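Local coordinates for protein octaprenyl Pyrophosphate Synthase (Helicobacter pylori, PDB 3TC1) that probably condenses isopentenyl diphosphate units onto an allylic diphosphate to build the C40 chain of octaprenyl diphosphate, as a magnesium-dependent trans-prenyltransferase, at residues K58-V66 / L116-L127. Sequence-based numbering, arbitrary orientation.
Sequences KALNLCTIV and LSKMGELIAQAL
Met119 reaches from the turn before helix 121-144 onto the flank of helix 53-80, where its CE lies 3.6 Å from Asn61 CB and 3.4 Å from the backbone O of Lys58, which receives the helical bond from Leu62 N. With CG anti to its own carbonyl carbon, Met119 sets that atom near Ile65 CD1; the bend at chi2 (-71°) then carries SD past Leu62 CD1. Ile65 sends its two branches to different partners: CD1 presses on the backbone of Leu116, 3.5 Å from its CA, whereas CG2 meets Leu127 CD1. One methyl of Leu62, CD1, rests over the notch between Ile123 CG2 at 3.8 Å and Leu127 CD1 at 3.9 Å; CG lies anti to the backbone N (chi1 -176°), which swings the isobutyl group across the gap. Leu127 CD1 also touches Val66 CG2, the two side chains crossing nearly at right angles.

No hydrogen bond joins the segments. The axes of 58-66 and 121-127 come no nearer than 12.4 Å, crossing at -20°, and Leu62, Ile65, Ile123 and Leu127 fill the gap with Met119. The type I turn Leu116-Met119, closed by Met119 N to Leu116 O, brings Met119 to the interface, and Gly120 occupies the N-cap position with backbone angles that favour glycine. At the outer edge, Asn61 OD1 accepts a bond from Lys12 of helix 3-18. Met43 of helix 38-44 covers Leu62 and Val66, helix 152-177 packs on Val66 and Leu127, and Ser117, Lys118, Glu121 and Gln125 pack on Lys118, Ala124 and Gln125 of the second subunit within this all-helical prenyl synthase fold.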
# COMPACT_ATOMS: atom_id res chain seq x y z
N LYS B 58 -8.21 17.56 15.73
CA LYS B 58 -6.93 17.06 15.24
C LYS B 58 -6.69 15.66 15.77
O LYS B 58 -6.17 14.80 15.08
CB LYS B 58 -5.77 17.95 15.70
CG LYS B 58 -5.57 19.26 14.95
CD LYS B 58 -4.26 19.90 15.42
CE LYS B 58 -3.85 21.12 14.60
NZ LYS B 58 -4.55 22.36 15.01
N ALA B 59 -7.07 15.44 17.03
CA ALA B 59 -6.90 14.14 17.67
C ALA B 59 -7.80 13.10 16.99
O ALA B 59 -7.38 11.96 16.77
CB ALA B 59 -7.23 14.24 19.14
N LEU B 60 -9.02 13.48 16.67
CA LEU B 60 -9.93 12.57 16.00
C LEU B 60 -9.36 12.26 14.61
O LEU B 60 -9.49 11.14 14.11
CB LEU B 60 -11.32 13.18 15.90
CG LEU B 60 -11.96 13.45 17.27
CD1 LEU B 60 -13.31 14.12 17.09
CD2 LEU B 60 -12.11 12.15 18.03
N ASN B 61 -8.74 13.26 13.98
CA ASN B 61 -8.14 13.05 12.66
C ASN B 61 -7.01 12.04 12.77
O ASN B 61 -6.84 11.19 11.90
CB ASN B 61 -7.58 14.36 12.08
CG ASN B 61 -8.67 15.26 11.54
OD1 ASN B 61 -9.81 14.84 11.37
ND2 ASN B 61 -8.31 16.50 11.23
N LEU B 62 -6.23 12.14 13.84
CA LEU B 62 -5.12 11.22 14.06
C LEU B 62 -5.63 9.80 14.23
O LEU B 62 -5.03 8.85 13.70
CB LEU B 62 -4.31 11.63 15.29
CG LEU B 62 -3.05 10.79 15.55
CD1 LEU B 62 -2.11 10.89 14.37
CD2 LEU B 62 -2.34 11.28 16.81
N CYS B 63 -6.71 9.65 14.98
CA CYS B 63 -7.31 8.33 15.20
C CYS B 63 -7.83 7.78 13.88
O CYS B 63 -7.75 6.58 13.62
CB CYS B 63 -8.46 8.43 16.21
SG CYS B 63 -7.97 8.77 17.92
N THR B 64 -8.36 8.66 13.05
CA THR B 64 -8.89 8.25 11.76
C THR B 64 -7.76 7.71 10.89
O THR B 64 -7.90 6.67 10.25
CB THR B 64 -9.59 9.43 11.05
OG1 THR B 64 -10.64 9.92 11.89
CG2 THR B 64 -10.18 8.99 9.72
N ILE B 65 -6.63 8.41 10.89
CA ILE B 65 -5.44 8.00 10.14
C ILE B 65 -4.99 6.62 10.61
O ILE B 65 -4.71 5.73 9.80
CB ILE B 65 -4.29 9.01 10.34
CG1 ILE B 65 -4.61 10.32 9.62
CG2 ILE B 65 -2.96 8.43 9.86
CD1 ILE B 65 -3.66 11.47 9.97
N VAL B 66 -4.92 6.44 11.93
CA VAL B 66 -4.50 5.16 12.48
C VAL B 66 -5.45 4.00 12.12
O VAL B 66 -5.00 2.91 11.79
CB VAL B 66 -4.34 5.25 14.02
CG1 VAL B 66 -4.21 3.85 14.62
CG2 VAL B 66 -3.09 6.07 14.35
N LEU B 116 -2.07 12.66 7.00
CA LEU B 116 -0.99 12.60 7.98
C LEU B 116 0.02 13.75 7.85
O LEU B 116 0.54 14.25 8.85
CB LEU B 116 -0.25 11.25 7.86
CG LEU B 116 0.92 10.99 8.81
CD1 LEU B 116 0.45 11.09 10.27
CD2 LEU B 116 1.50 9.61 8.53
N SER B 117 0.28 14.17 6.62
CA SER B 117 1.22 15.25 6.37
C SER B 117 0.84 16.57 7.06
O SER B 117 1.65 17.49 7.15
CB SER B 117 1.34 15.49 4.86
OG SER B 117 0.10 15.92 4.33
N LYS B 118 -0.39 16.65 7.54
CA LYS B 118 -0.86 17.86 8.21
C LYS B 118 -0.62 17.78 9.71
O LYS B 118 -0.90 18.73 10.45
CB LYS B 118 -2.35 18.06 7.94
CG LYS B 118 -2.72 18.06 6.46
CD LYS B 118 -4.23 18.04 6.27
CE LYS B 118 -4.60 18.01 4.79
NZ LYS B 118 -6.06 17.85 4.59
N MET B 119 -0.10 16.64 10.16
CA MET B 119 0.16 16.41 11.57
C MET B 119 1.54 16.88 12.03
O MET B 119 1.81 16.97 13.23
CB MET B 119 0.03 14.91 11.89
CG MET B 119 -1.39 14.35 11.81
SD MET B 119 -2.42 14.94 13.18
CE MET B 119 -4.04 14.80 12.43
N GLY B 120 2.41 17.19 11.08
CA GLY B 120 3.75 17.62 11.46
C GLY B 120 4.71 16.46 11.27
O GLY B 120 4.32 15.30 11.30
N GLU B 121 5.99 16.79 11.08
CA GLU B 121 7.02 15.79 10.84
C GLU B 121 7.22 14.71 11.90
O GLU B 121 7.43 13.54 11.56
CB GLU B 121 8.35 16.48 10.59
CG GLU B 121 9.48 15.54 10.24
CD GLU B 121 10.77 16.27 9.97
OE1 GLU B 121 11.24 17.01 10.85
OE2 GLU B 121 11.33 16.09 8.86
N LEU B 122 7.17 15.08 13.18
CA LEU B 122 7.37 14.11 14.25
C LEU B 122 6.35 12.99 14.21
O LEU B 122 6.70 11.82 14.28
CB LEU B 122 7.31 14.79 15.62
CG LEU B 122 8.60 15.40 16.16
CD1 LEU B 122 8.35 15.96 17.56
CD2 LEU B 122 9.69 14.34 16.20
N ILE B 123 5.08 13.37 14.11
CA ILE B 123 4.01 12.39 14.06
C ILE B 123 4.03 11.66 12.71
O ILE B 123 3.89 10.44 12.66
CB ILE B 123 2.64 13.07 14.29
CG1 ILE B 123 2.54 13.53 15.75
CG2 ILE B 123 1.50 12.12 13.94
CD1 ILE B 123 1.38 14.45 16.04
N ALA B 124 4.21 12.41 11.63
CA ALA B 124 4.24 11.80 10.30
C ALA B 124 5.33 10.73 10.20
O ALA B 124 5.11 9.69 9.59
CB ALA B 124 4.47 12.87 9.23
N GLN B 125 6.49 10.99 10.79
CA GLN B 125 7.58 10.02 10.74
C GLN B 125 7.33 8.82 11.64
O GLN B 125 7.66 7.70 11.27
CB GLN B 125 8.90 10.69 11.12
CG GLN B 125 9.40 11.67 10.08
CD GLN B 125 10.84 12.08 10.30
OE1 GLN B 125 11.37 12.92 9.58
NE2 GLN B 125 11.49 11.46 11.28
N ALA B 126 6.76 9.05 12.82
CA ALA B 126 6.49 7.94 13.73
C ALA B 126 5.52 6.95 13.10
O ALA B 126 5.75 5.74 13.11
CB ALA B 126 5.92 8.47 15.05
N LEU B 127 4.43 7.46 12.53
CA LEU B 127 3.46 6.56 11.92
C LEU B 127 3.92 5.97 10.58
O LEU B 127 3.69 4.79 10.33
CB LEU B 127 2.11 7.25 11.75
CG LEU B 127 1.31 7.49 13.04
CD1 LEU B 127 -0.03 8.09 12.69
CD2 LEU B 127 1.11 6.17 13.78